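Local coordinates for Phosphoglucomutase/phosphomannomutase family protein (Burkholderia thailandensis, PDB 3UW2) that probably moves a phosphoryl group between positions of a phosphosugar, as a metal-dependent member of the phosphohexose mutase family, at residues A[290-295]-A[368-373]; A[90-95]-A[117-122]; A[223-228]-A[233-238]; A[29-34]-A[330-335]. All blocks are in the same frame, centred on the assembly; numbering follows the deposited sequence.

Three of the four contacts each lie within a single domain of this mutase: contact 2 in the first, contact 3 in the second and contact 1 in the third. Contact 4 joins segments of the first and third domains that are 296 residues apart in the chain, and it lies nearest the zinc ion held by Asp264, Asp266 and Asp268: the side chain of His330 is about 8 Å from the metal. In contact 3 the side chain of His235 is about 13 Å from it. Contacts 1 and 2 lie away from the metal site, their centres 33 Å apart. Contacts 2 and 4 reach the same sheet, with centres 23 Å apart.

Contact 1: residues A[290-295]-A[368-373]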
loop_
_atom_site.group_PDB
_atom_site.type_symbol
_atom_site.label_atom_id
_atom_site.label_comp_id
_atom_site.label_asym_id
_atom_site.label_seq_id
_atom_site.Cartn_x
_atom_site.Cartn_y
_atom_site.Cartn_z
ATOM N N ALA A 290 12.739 3.139 -10.725
ATOM C CA ALA A 290 12.729 2.497 -12.037
ATOM C C ALA A 290 14.068 2.775 -12.696
ATOM O O ALA A 290 14.618 1.910 -13.372
ATOM C CB ALA A 290 11.610 3.111 -12.919
ATOM N N GLU A 291 14.564 4.003 -12.586
ATOM C CA GLU A 291 15.836 4.286 -13.203
ATOM C C GLU A 291 16.919 3.356 -12.644
ATOM O O GLU A 291 17.670 2.733 -13.401
ATOM C CB GLU A 291 16.197 5.762 -13.032
ATOM C CG GLU A 291 17.661 6.122 -13.312
ATOM C CD GLU A 291 17.896 7.642 -13.202
ATOM O OE1 GLU A 291 17.371 8.298 -12.253
ATOM O OE2 GLU A 291 18.593 8.175 -14.089
ATOM N N GLU A 292 17.026 3.270 -11.341
ATOM C CA GLU A 292 18.062 2.418 -10.745
ATOM C C GLU A 292 17.829 0.897 -11.084
ATOM O O GLU A 292 18.756 0.173 -11.479
ATOM C CB GLU A 292 18.079 2.652 -9.230
ATOM C CG GLU A 292 19.296 2.044 -8.534
ATOM C CD GLU A 292 19.280 0.521 -8.489
ATOM O OE1 GLU A 292 18.186 -0.061 -8.318
ATOM O OE2 GLU A 292 20.367 -0.103 -8.656
ATOM N N VAL A 293 16.577 0.432 -10.968
ATOM C CA VAL A 293 16.257 -0.977 -11.275
ATOM C C VAL A 293 16.552 -1.293 -12.736
ATOM O O VAL A 293 17.162 -2.305 -13.037
ATOM C CB VAL A 293 14.787 -1.289 -10.877
ATOM C CG1 VAL A 293 14.219 -2.611 -11.447
ATOM C CG2 VAL A 293 14.644 -1.208 -9.375
ATOM N N LEU A 294 16.115 -0.422 -13.647
ATOM C CA LEU A 294 16.329 -0.683 -15.060
ATOM C C LEU A 294 17.818 -0.681 -15.477
ATOM O O LEU A 294 18.228 -1.387 -16.430
ATOM C CB LEU A 294 15.525 0.308 -15.912
ATOM C CG LEU A 294 14.015 0.020 -15.840
ATOM C CD1 LEU A 294 13.351 1.280 -16.449
ATOM C CD2 LEU A 294 13.677 -1.267 -16.649
ATOM N N SER A 295 18.634 0.063 -14.737
ATOM C CA SER A 295 20.047 0.082 -14.970
ATOM C C SER A 295 20.604 -1.305 -14.771
ATOM O O SER A 295 21.527 -1.632 -15.434
ATOM C CB SER A 295 20.735 1.093 -14.012
ATOM O OG SER A 295 21.073 0.454 -12.794
ATOM N N GLY A 368 11.783 2.641 2.064
ATOM C CA GLY A 368 12.615 3.655 2.697
ATOM C C GLY A 368 14.103 3.312 2.550
ATOM O O GLY A 368 14.909 4.158 2.229
ATOM N N ALA A 369 14.456 2.059 2.800
ATOM C CA ALA A 369 15.823 1.639 2.706
ATOM C C ALA A 369 16.319 1.748 1.257
ATOM O O ALA A 369 17.458 2.189 1.021
ATOM C CB ALA A 369 15.948 0.206 3.235
ATOM N N ARG A 370 15.468 1.389 0.284
ATOM C CA ARG A 370 15.894 1.404 -1.089
ATOM C C ARG A 370 16.073 2.863 -1.498
ATOM O O ARG A 370 16.935 3.164 -2.304
ATOM C CB ARG A 370 14.871 0.712 -2.010
ATOM C CG ARG A 370 14.879 -0.837 -1.890
ATOM C CD ARG A 370 16.161 -1.441 -2.461
ATOM N NE ARG A 370 16.184 -1.335 -3.957
ATOM C CZ ARG A 370 15.841 -2.309 -4.800
ATOM N NH1 ARG A 370 15.518 -3.560 -4.352
ATOM N NH2 ARG A 370 15.910 -2.076 -6.105
ATOM N N LEU A 371 15.238 3.755 -0.951
ATOM C CA LEU A 371 15.322 5.210 -1.306
ATOM C C LEU A 371 16.653 5.755 -0.708
ATOM O O LEU A 371 17.433 6.406 -1.398
ATOM C CB LEU A 371 14.092 5.909 -0.744
ATOM C CG LEU A 371 14.048 7.431 -0.949
ATOM C CD1 LEU A 371 14.285 7.754 -2.413
ATOM C CD2 LEU A 371 12.725 7.980 -0.463
ATOM N N LEU A 372 16.960 5.413 0.556
ATOM C CA LEU A 372 18.241 5.848 1.161
ATOM C C LEU A 372 19.478 5.326 0.363
ATOM O O LEU A 372 20.489 5.997 0.260
ATOM C CB LEU A 372 18.327 5.394 2.616
ATOM C CG LEU A 372 17.357 5.926 3.682
ATOM C CD1 LEU A 372 17.517 5.167 4.973
ATOM C CD2 LEU A 372 17.709 7.387 3.885
ATOM N N GLU A 373 19.417 4.113 -0.155
ATOM C CA GLU A 373 20.522 3.579 -0.955
ATOM C C GLU A 373 20.865 4.521 -2.138
ATOM O O GLU A 373 22.056 4.746 -2.447
ATOM C CB GLU A 373 20.114 2.219 -1.521
ATOM C CG GLU A 373 21.186 1.568 -2.401
ATOM C CD GLU A 373 20.745 0.187 -2.871
ATOM O OE1 GLU A 373 19.809 0.054 -3.736
ATOM O OE2 GLU A 373 21.318 -0.766 -2.348
HETATM O O HOH W 1 16.252 0.723 -6.756
HETATM O O HOH W 2 21.280 0.669 -6.152
#
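Arg370 meets Glu292 and Val293 in a buried, largely water-mediated polar contact between two helices of domain III, 282-296 and 364-375. The backbones stay well apart, with 9.9 Å between Glu292 CA and Arg370 CA, their closest pair of CA atoms, and long side chains are needed to bridge them. An arginine suits this distance, because its terminal nitrogen can reach across. Glu292 OE1 lies 3.8 Å from Arg370 NH2, a long salt bridge in which the carboxylate and guanidinium planes stand 83° apart. Water 1 makes the closer connection: it donates to Glu292 OE1 at 2.6 Å and accepts from Arg370 NH2 at 2.9 Å, lying in the guanidinium plane. Glu292 leaves its helix with CG anti to the backbone N (chi1 -168°), and a bend at chi2 then turns the carboxylate to the water. Val293 CG2 comes to the guanidinium edge, 3.6 Å from Arg370 NH2, a compact apolar neighbour beside the charge. Glu373 widens the network through a long, purely electrostatic pairing with Arg370 NE, and water 2 joins its OE1 weakly to Glu292 OE2. Stronger partners stand just outside: Arg296 pairs with Glu292, and Asp356 with Arg370. One residue after Arg370, Leu371 packs on Leu288 and Phe289 of helix 282-296 and on Phe261 of strand 259-263, while Val293 touches Pro343 in a loop before strand 344-346.

Contact 2: residues A[90-95]-A[117-122]; sequences GVDVVD and GERRVD. With EDO (1,2-ethanediol), chain E.
Arg119 is stretched straight from CG to NE, with CG anti to its backbone N (chi1 180°), and this full extension carries its guanidinium to Asp92, whose CG stands beside the backbone N. Both terminal nitrogens of the arginine close on a single oxygen. Arg119 NH1 donates to Asp92 OD2 at 2.9 Å with an N-H...O angle of 154°, and Arg119 NH2 reaches the same OD2 at 3.1 Å. The oxygen lies in the guanidinium plane, while the carboxylate is turned 85° from that plane and OD2 is approached on its anti side. This is an end-on grip on one atom, unlike the coplanar pairing in which each nitrogen takes its own oxygen. The other oxygen, OD1, is held by the backbone N of Ser171. Farther along, the contact becomes apolar, with Val94 CG2 4.3 Å from Val121 CG2, branched residues that suit extended chain. Arg120 serves a different neighbour, a 1,2-ethanediol probably from the crystallisation liquor, bonded only weakly, while its NH1 reaches the carbonyl of Ala108. The salt bridge ties the start of strand 92-98, in the domain I sheet, to the short strand 117-119. Because Arg119 NH2 also pairs with Asp63, two acidic residues share one arginine, whose positive charge would be expected to offset the repulsion between them.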
loop_
_atom_site.group_PDB
_atom_site.type_symbol
_atom_site.label_atom_id
_atom_site.label_comp_id
_atom_site.label_asym_id
_atom_site.label_seq_id
_atom_site.Cartn_x
_atom_site.Cartn_y
_atom_site.Cartn_z
ATOM N N GLY A 90 -8.180 -26.613 12.169
ATOM C CA GLY A 90 -7.130 -27.647 12.020
ATOM C C GLY A 90 -5.821 -27.081 11.431
ATOM O O GLY A 90 -4.974 -27.841 10.983
ATOM N N VAL A 91 -5.636 -25.746 11.460
ATOM C CA VAL A 91 -4.474 -25.068 10.882
ATOM C C VAL A 91 -3.486 -24.660 11.998
ATOM O O VAL A 91 -3.898 -24.134 12.986
ATOM C CB VAL A 91 -5.009 -23.858 10.061
ATOM C CG1 VAL A 91 -3.933 -22.858 9.759
ATOM C CG2 VAL A 91 -5.636 -24.409 8.765
ATOM N N ASP A 92 -2.194 -24.982 11.873
ATOM C CA ASP A 92 -1.210 -24.482 12.826
ATOM C C ASP A 92 -0.996 -22.968 12.713
ATOM O O ASP A 92 -0.995 -22.440 11.603
ATOM C CB ASP A 92 0.107 -25.189 12.599
ATOM C CG ASP A 92 -0.010 -26.700 12.811
ATOM O OD1 ASP A 92 -0.994 -27.188 13.451
ATOM O OD2 ASP A 92 0.865 -27.386 12.288
ATOM N N VAL A 93 -0.772 -22.277 13.842
ATOM C CA VAL A 93 -0.612 -20.813 13.820
ATOM C C VAL A 93 0.807 -20.493 14.266
ATOM O O VAL A 93 1.298 -21.049 15.245
ATOM C CB VAL A 93 -1.617 -20.097 14.759
ATOM C CG1 VAL A 93 -1.275 -18.582 14.923
ATOM C CG2 VAL A 93 -3.025 -20.288 14.187
ATOM N N VAL A 94 1.469 -19.638 13.494
ATOM C CA VAL A 94 2.735 -19.008 13.865
ATOM C C VAL A 94 2.487 -17.531 14.099
ATOM O O VAL A 94 2.127 -16.774 13.171
ATOM C CB VAL A 94 3.795 -19.209 12.780
ATOM C CG1 VAL A 94 5.105 -18.517 13.188
ATOM C CG2 VAL A 94 3.999 -20.707 12.589
ATOM N N ASP A 95 2.634 -17.134 15.352
ATOM C CA ASP A 95 2.300 -15.786 15.757
ATOM C C ASP A 95 3.582 -14.935 15.802
ATOM O O ASP A 95 4.433 -15.170 16.637
ATOM C CB ASP A 95 1.560 -15.823 17.117
ATOM C CG ASP A 95 0.993 -14.483 17.502
ATOM O OD1 ASP A 95 1.372 -13.436 16.907
ATOM O OD2 ASP A 95 0.166 -14.470 18.436
ATOM N N GLY A 117 12.079 -26.937 14.338
ATOM C CA GLY A 117 12.731 -27.038 13.033
ATOM C C GLY A 117 12.231 -26.044 11.995
ATOM O O GLY A 117 11.152 -25.450 12.135
ATOM N N GLU A 118 13.037 -25.824 10.966
ATOM C CA GLU A 118 12.667 -24.884 9.915
ATOM C C GLU A 118 11.244 -25.171 9.396
ATOM O O GLU A 118 10.840 -26.319 9.329
ATOM C CB GLU A 118 13.637 -25.069 8.776
ATOM C CG GLU A 118 13.506 -23.960 7.742
ATOM C CD GLU A 118 14.702 -23.986 6.819
ATOM O OE1 GLU A 118 15.741 -23.422 7.213
ATOM O OE2 GLU A 118 14.595 -24.583 5.731
ATOM N N ARG A 119 10.481 -24.154 9.017
ATOM C CA ARG A 119 9.219 -24.441 8.386
ATOM C C ARG A 119 8.868 -23.256 7.487
ATOM O O ARG A 119 9.151 -22.090 7.806
ATOM C CB ARG A 119 8.120 -24.703 9.447
ATOM C CG ARG A 119 6.728 -25.009 8.903
ATOM C CD ARG A 119 5.724 -25.334 10.039
ATOM N NE ARG A 119 4.427 -25.813 9.515
ATOM C CZ ARG A 119 3.396 -26.261 10.253
ATOM N NH1 ARG A 119 3.455 -26.309 11.578
ATOM N NH2 ARG A 119 2.278 -26.668 9.663
ATOM N N ARG A 120 8.306 -23.584 6.347
ATOM C CA ARG A 120 7.911 -22.579 5.406
ATOM C C ARG A 120 6.388 -22.409 5.516
ATOM O O ARG A 120 5.648 -23.417 5.433
ATOM C CB ARG A 120 8.378 -23.054 4.019
ATOM C CG ARG A 120 8.183 -22.051 2.889
ATOM C CD ARG A 120 8.991 -20.746 2.970
ATOM N NE ARG A 120 8.668 -20.002 1.746
ATOM C CZ ARG A 120 7.624 -19.177 1.627
ATOM N NH1 ARG A 120 6.861 -18.929 2.682
ATOM N NH2 ARG A 120 7.361 -18.588 0.451
ATOM N N VAL A 121 5.893 -21.179 5.724
ATOM C CA VAL A 121 4.442 -20.989 5.907
ATOM C C VAL A 121 3.977 -19.880 4.977
ATOM O O VAL A 121 4.287 -18.724 5.221
ATOM C CB VAL A 121 4.087 -20.624 7.381
ATOM C CG1 VAL A 121 2.577 -20.407 7.577
ATOM C CG2 VAL A 121 4.553 -21.678 8.401
ATOM N N ASP A 122 3.198 -20.185 3.954
ATOM C CA ASP A 122 3.011 -19.204 2.921
ATOM C C ASP A 122 1.649 -18.529 2.940
ATOM O O ASP A 122 1.288 -17.817 1.980
ATOM C CB ASP A 122 3.365 -19.775 1.529
ATOM C CG ASP A 122 2.406 -20.863 1.064
ATOM O OD1 ASP A 122 1.611 -21.351 1.858
ATOM O OD2 ASP A 122 2.473 -21.220 -0.121
HETATM C C1 EDO E . 11.624 -21.297 -0.482
HETATM O O1 EDO E . 10.736 -21.445 0.626
HETATM C C2 EDO E . 10.757 -20.946 -1.674
HETATM O O2 EDO E . 10.054 -19.716 -1.453
#

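Contact 3: residues A[223-228]-A[233-238]; sequences ELFTDI and PNHHPD
Strand 221-224 ends where Phe225 takes up positive phi, and the chain returns through a loop that brings Asn234 to within 7.5 Å of Phe225, CA to CA. The Phe225 ring is the hub, and the two neighbours meet it quite differently. Asn234 lies flat over one face: its amide plane is only 20° from the ring plane, and its CB, 3.8 Å from the ring centroid, makes a CH-pi contact close to the ring normal. Farther out on the same side chain, Asn234 ND2 is 3.3 Å from Phe225 CD1, and this nitrogen is also hydrogen-bonded to Asn203 OD1. Asparagine thus offers a flat group to the phenyl and a donor to a neighbouring loop. His235 approaches obliquely, its ring plane at 82° to that of Phe225 and the centroids 5.2 Å apart, with His235 CD2 3.4 Å from Phe225 CE2. Its CG sits between the backbone N and the carbonyl carbon (chi1 63°), which carries the imidazole back toward the phenylalanine. Two polar partners probably fix the ring's rotation: His235 ND1 donates to the carbonyl O of His236 at 2.7 Å, from well above the carbonyl plane, and NE2 is hydrogen-bonded to Asp200 OD2. Imidazole fits here because it has a nitrogen for each partner while its CD2 side still packs obliquely against the phenyl. The loop is therefore held by van der Waals and CH-pi contact with Phe225 and by polar bonds reaching Asp200 at the end of strand 197-200; the nearby Asp200 carboxylate would probably increase the histidine's affinity for a proton.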
loop_
_atom_site.group_PDB
_atom_site.type_symbol
_atom_site.label_atom_id
_atom_site.label_comp_id
_atom_site.label_asym_id
_atom_site.label_seq_id
_atom_site.Cartn_x
_atom_site.Cartn_y
_atom_site.Cartn_z
ATOM N N GLU A 223 13.326 11.433 15.612
ATOM C CA GLU A 223 12.096 10.684 15.682
ATOM C C GLU A 223 10.843 11.528 16.037
ATOM O O GLU A 223 10.852 12.370 16.978
ATOM C CB GLU A 223 12.285 9.554 16.704
ATOM C CG GLU A 223 13.449 8.638 16.309
ATOM C CD GLU A 223 13.617 7.442 17.221
ATOM O OE1 GLU A 223 12.621 6.920 17.769
ATOM O OE2 GLU A 223 14.757 6.974 17.365
ATOM N N LEU A 224 9.749 11.228 15.349
ATOM C CA LEU A 224 8.470 11.834 15.656
ATOM C C LEU A 224 7.443 10.734 15.883
ATOM O O LEU A 224 7.201 9.940 14.976
ATOM C CB LEU A 224 7.986 12.752 14.506
ATOM C CG LEU A 224 8.676 14.109 14.380
ATOM C CD1 LEU A 224 8.411 14.654 12.960
ATOM C CD2 LEU A 224 8.226 15.063 15.475
ATOM N N PHE A 225 6.876 10.654 17.093
ATOM C CA PHE A 225 5.746 9.741 17.391
ATOM C C PHE A 225 6.078 8.275 17.023
ATOM O O PHE A 225 5.297 7.597 16.344
ATOM C CB PHE A 225 4.443 10.214 16.689
ATOM C CG PHE A 225 4.327 11.688 16.637
ATOM C CD1 PHE A 225 4.324 12.447 17.823
ATOM C CD2 PHE A 225 4.194 12.353 15.422
ATOM C CE1 PHE A 225 4.234 13.846 17.783
ATOM C CE2 PHE A 225 4.107 13.755 15.387
ATOM C CZ PHE A 225 4.123 14.510 16.559
ATOM N N THR A 226 7.264 7.830 17.445
ATOM C CA THR A 226 7.716 6.483 17.092
ATOM C C THR A 226 7.417 5.453 18.180
ATOM O O THR A 226 7.696 4.251 18.015
ATOM C CB THR A 226 9.218 6.483 16.720
ATOM O OG1 THR A 226 9.974 7.041 17.798
ATOM C CG2 THR A 226 9.453 7.202 15.332
ATOM N N ASP A 227 6.901 5.911 19.322
ATOM C CA ASP A 227 6.414 5.025 20.361
ATOM C C ASP A 227 5.012 4.651 19.957
ATOM O O ASP A 227 4.247 5.477 19.405
ATOM C CB ASP A 227 6.414 5.703 21.754
ATOM C CG ASP A 227 5.568 6.994 21.793
ATOM O OD1 ASP A 227 5.876 8.020 21.104
ATOM O OD2 ASP A 227 4.563 6.969 22.518
ATOM N N ILE A 228 4.658 3.425 20.285
ATOM C CA ILE A 228 3.335 2.868 20.030
ATOM C C ILE A 228 2.269 3.504 20.896
ATOM O O ILE A 228 2.332 3.442 22.153
ATOM C CB ILE A 228 3.319 1.349 20.406
ATOM C CG1 ILE A 228 4.442 0.623 19.652
ATOM C CG2 ILE A 228 1.894 0.740 20.101
ATOM C CD1 ILE A 228 4.299 0.603 18.124
ATOM N N PRO A 233 -2.692 9.982 19.685
ATOM C CA PRO A 233 -3.053 11.211 20.350
ATOM C C PRO A 233 -2.395 12.431 19.656
ATOM O O PRO A 233 -2.663 13.563 20.028
ATOM C CB PRO A 233 -2.494 11.013 21.765
ATOM C CG PRO A 233 -1.246 10.140 21.532
ATOM C CD PRO A 233 -1.790 9.152 20.503
ATOM N N ASN A 234 -1.543 12.191 18.655
ATOM C CA ASN A 234 -0.845 13.304 17.959
ATOM C C ASN A 234 -1.369 13.649 16.601
ATOM O O ASN A 234 -1.893 14.715 16.440
ATOM C CB ASN A 234 0.664 13.079 17.898
ATOM C CG ASN A 234 1.246 13.040 19.249
ATOM O OD1 ASN A 234 1.271 14.071 19.928
ATOM N ND2 ASN A 234 1.652 11.839 19.704
ATOM N N HIS A 235 -1.168 12.809 15.617
ATOM C CA HIS A 235 -1.882 12.950 14.294
ATOM C C HIS A 235 -2.043 11.515 13.896
ATOM O O HIS A 235 -1.246 10.673 14.311
ATOM C CB HIS A 235 -1.135 13.777 13.220
ATOM C CG HIS A 235 0.225 13.179 12.764
ATOM N ND1 HIS A 235 0.323 12.080 11.945
ATOM C CD2 HIS A 235 1.550 13.510 13.124
ATOM C CE1 HIS A 235 1.638 11.746 11.761
ATOM N NE2 HIS A 235 2.391 12.598 12.498
ATOM N N HIS A 236 -3.104 11.196 13.169
ATOM C CA HIS A 236 -3.241 9.835 12.606
ATOM C C HIS A 236 -2.083 9.478 11.684
ATOM O O HIS A 236 -1.551 10.342 10.979
ATOM C CB HIS A 236 -4.601 9.620 11.939
ATOM C CG HIS A 236 -5.756 9.669 12.922
ATOM N ND1 HIS A 236 -7.040 9.530 12.547
ATOM C CD2 HIS A 236 -5.771 9.869 14.319
ATOM C CE1 HIS A 236 -7.842 9.630 13.628
ATOM N NE2 HIS A 236 -7.061 9.814 14.712
ATOM N N PRO A 237 -1.677 8.208 11.690
ATOM C CA PRO A 237 -0.579 7.824 10.823
ATOM C C PRO A 237 -1.134 7.608 9.388
ATOM O O PRO A 237 -1.395 6.476 8.930
ATOM C CB PRO A 237 -0.013 6.552 11.520
ATOM C CG PRO A 237 -1.219 5.960 12.145
ATOM C CD PRO A 237 -2.203 7.053 12.455
ATOM N N ASP A 238 -1.301 8.738 8.699
ATOM C CA ASP A 238 -2.034 8.767 7.456
ATOM C C ASP A 238 -1.385 9.841 6.555
ATOM O O ASP A 238 -1.876 10.945 6.452
ATOM C CB ASP A 238 -3.538 8.984 7.777
ATOM C CG ASP A 238 -4.431 9.194 6.508
ATOM O OD1 ASP A 238 -4.115 8.674 5.439
ATOM O OD2 ASP A 238 -5.446 9.905 6.625
#

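Contact 4: residues A[29-34]-A[330-335]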
loop_
_atom_site.group_PDB
_atom_site.type_symbol
_atom_site.label_atom_id
_atom_site.label_comp_id
_atom_site.label_asym_id
_atom_site.label_seq_id
_atom_site.Cartn_x
_atom_site.Cartn_y
_atom_site.Cartn_z
ATOM N N LYS A 29 -14.688 -6.265 2.451
ATOM C CA LYS A 29 -14.490 -5.251 1.374
ATOM C C LYS A 29 -13.787 -5.872 0.181
ATOM O O LYS A 29 -13.565 -7.085 0.140
ATOM C CB LYS A 29 -13.703 -4.025 1.862
ATOM C CG LYS A 29 -14.067 -3.630 3.280
ATOM C CD LYS A 29 -15.340 -2.795 3.277
ATOM C CE LYS A 29 -15.519 -2.095 4.618
ATOM N NZ LYS A 29 -16.880 -1.487 4.592
ATOM N N ALA A 30 -13.450 -5.050 -0.806
ATOM C CA ALA A 30 -12.823 -5.557 -2.029
ATOM C C ALA A 30 -11.489 -6.237 -1.761
ATOM O O ALA A 30 -11.196 -7.300 -2.344
ATOM C CB ALA A 30 -12.650 -4.426 -3.047
ATOM N N TYR A 31 -10.685 -5.650 -0.868
ATOM C CA TYR A 31 -9.273 -6.057 -0.764
ATOM C C TYR A 31 -8.879 -6.548 0.612
ATOM O O TYR A 31 -7.765 -7.039 0.824
ATOM C CB TYR A 31 -8.377 -4.901 -1.206
ATOM C CG TYR A 31 -8.635 -4.469 -2.613
ATOM C CD1 TYR A 31 -8.652 -5.395 -3.682
ATOM C CD2 TYR A 31 -8.901 -3.130 -2.891
ATOM C CE1 TYR A 31 -8.910 -4.983 -4.977
ATOM C CE2 TYR A 31 -9.149 -2.720 -4.175
ATOM C CZ TYR A 31 -9.141 -3.643 -5.214
ATOM O OH TYR A 31 -9.409 -3.139 -6.456
ATOM N N ASP A 32 -9.818 -6.465 1.529
ATOM C CA ASP A 32 -9.573 -6.832 2.908
ATOM C C ASP A 32 -10.852 -6.900 3.654
ATOM O O ASP A 32 -11.921 -6.862 3.055
ATOM C CB ASP A 32 -8.569 -5.899 3.640
ATOM C CG ASP A 32 -8.834 -4.447 3.439
ATOM O OD1 ASP A 32 -10.007 -3.986 3.325
ATOM O OD2 ASP A 32 -7.814 -3.751 3.438
ATOM N N ILE A 33 -10.730 -7.036 4.971
ATOM C CA ILE A 33 -11.880 -7.006 5.869
ATOM C C ILE A 33 -11.597 -5.868 6.842
ATOM O O ILE A 33 -10.487 -5.759 7.347
ATOM C CB ILE A 33 -12.029 -8.379 6.635
ATOM C CG1 ILE A 33 -12.456 -9.523 5.709
ATOM C CG2 ILE A 33 -13.047 -8.273 7.785
ATOM C CD1 ILE A 33 -12.275 -10.940 6.403
ATOM N N ARG A 34 -12.584 -4.999 7.059
ATOM C CA ARG A 34 -12.432 -3.814 7.913
ATOM C C ARG A 34 -13.748 -3.568 8.652
ATOM O O ARG A 34 -14.803 -3.664 8.027
ATOM C CB ARG A 34 -12.145 -2.568 7.050
ATOM C CG ARG A 34 -10.795 -2.624 6.389
ATOM C CD ARG A 34 -10.335 -1.243 5.922
ATOM N NE ARG A 34 -11.166 -0.814 4.810
ATOM C CZ ARG A 34 -10.786 -0.888 3.544
ATOM N NH1 ARG A 34 -9.572 -1.345 3.253
ATOM N NH2 ARG A 34 -11.604 -0.490 2.575
ATOM N N HIS A 330 -4.017 -2.158 -4.690
ATOM C CA HIS A 330 -2.748 -2.775 -4.346
ATOM C C HIS A 330 -2.714 -4.257 -4.687
ATOM O O HIS A 330 -1.632 -4.799 -5.060
ATOM C CB HIS A 330 -2.402 -2.502 -2.862
ATOM C CG HIS A 330 -3.029 -3.466 -1.887
ATOM N ND1 HIS A 330 -2.449 -4.624 -1.562
ATOM C CD2 HIS A 330 -4.229 -3.401 -1.158
ATOM C CE1 HIS A 330 -3.222 -5.292 -0.669
ATOM N NE2 HIS A 330 -4.322 -4.540 -0.430
ATOM N N SER A 331 -3.864 -4.933 -4.532
ATOM C CA SER A 331 -3.884 -6.402 -4.722
ATOM C C SER A 331 -3.900 -6.708 -6.210
ATOM O O SER A 331 -3.358 -7.705 -6.629
ATOM C CB SER A 331 -5.090 -7.067 -4.045
ATOM O OG SER A 331 -5.104 -6.707 -2.673
ATOM N N LEU A 332 -4.524 -5.828 -7.011
ATOM C CA LEU A 332 -4.508 -5.978 -8.463
ATOM C C LEU A 332 -3.116 -5.768 -9.040
ATOM O O LEU A 332 -2.704 -6.508 -9.931
ATOM C CB LEU A 332 -5.488 -4.980 -9.093
ATOM C CG LEU A 332 -6.912 -5.042 -8.503
ATOM C CD1 LEU A 332 -7.843 -4.202 -9.354
ATOM C CD2 LEU A 332 -7.474 -6.436 -8.484
ATOM N N VAL A 333 -2.359 -4.793 -8.508
ATOM C CA VAL A 333 -0.984 -4.543 -8.919
ATOM C C VAL A 333 -0.098 -5.736 -8.550
ATOM O O VAL A 333 0.706 -6.208 -9.369
ATOM C CB VAL A 333 -0.424 -3.244 -8.273
ATOM C CG1 VAL A 333 1.110 -3.179 -8.385
ATOM C CG2 VAL A 333 -1.081 -2.023 -8.918
ATOM N N LYS A 334 -0.280 -6.261 -7.341
ATOM C CA LYS A 334 0.416 -7.454 -6.942
ATOM C C LYS A 334 0.133 -8.656 -7.856
ATOM O O LYS A 334 1.057 -9.400 -8.198
ATOM C CB LYS A 334 0.029 -7.784 -5.522
ATOM C CG LYS A 334 0.736 -8.949 -4.946
ATOM C CD LYS A 334 2.081 -8.562 -4.377
ATOM C CE LYS A 334 2.744 -9.802 -3.724
ATOM N NZ LYS A 334 1.965 -10.393 -2.574
ATOM N N ALA A 335 -1.141 -8.899 -8.189
ATOM C CA ALA A 335 -1.473 -10.006 -9.091
ATOM C C ALA A 335 -0.745 -9.795 -10.423
ATOM O O ALA A 335 -0.289 -10.738 -11.039
ATOM C CB ALA A 335 -3.005 -10.053 -9.319
#
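Arg34 NH1 and Asp32 OD1, 2.7 Å apart, form a salt bridge within segment 29-34, beside the place where Tyr31 reaches over to helix 330-340. The tyrosine carries the contact with the helix. Its CG lies anti to the carbonyl carbon (chi1 -59°), and the ring extends along the first turn, meeting Ser331 near its base and Leu332 near its hydroxyl. Ser331 OG lies 3.9 Å from Tyr31 CD1, a small residue that leaves room for the ring to come close to the helix. Leu332 CG is 4.1 Å from Tyr31 CE1, and its CD1 methyl comes within 3.5 Å of Tyr31 OH; the leucine crosses the tyrosine at about a right angle. Ala30 CB sits over the centre of one face of the Tyr31 ring, 3.8 Å above its plane. A long aromatic side chain suits this position because it spans the gap between domains with apolar surface. His330 joins the other end, its NE2 4.1 Å from Tyr31 CB in one of two modelled conformers, so the details of this approach are doubtful. In this conformer the imidazole lies nearly parallel to the ring of His351 and touches Phe353 of strand 352-354. Tyr31 also packs on Tyr149 and Asn446, while strand 33-36 continues from this loop into the domain I sheet, where Ile33 pairs with Phe139 of strand 136-143.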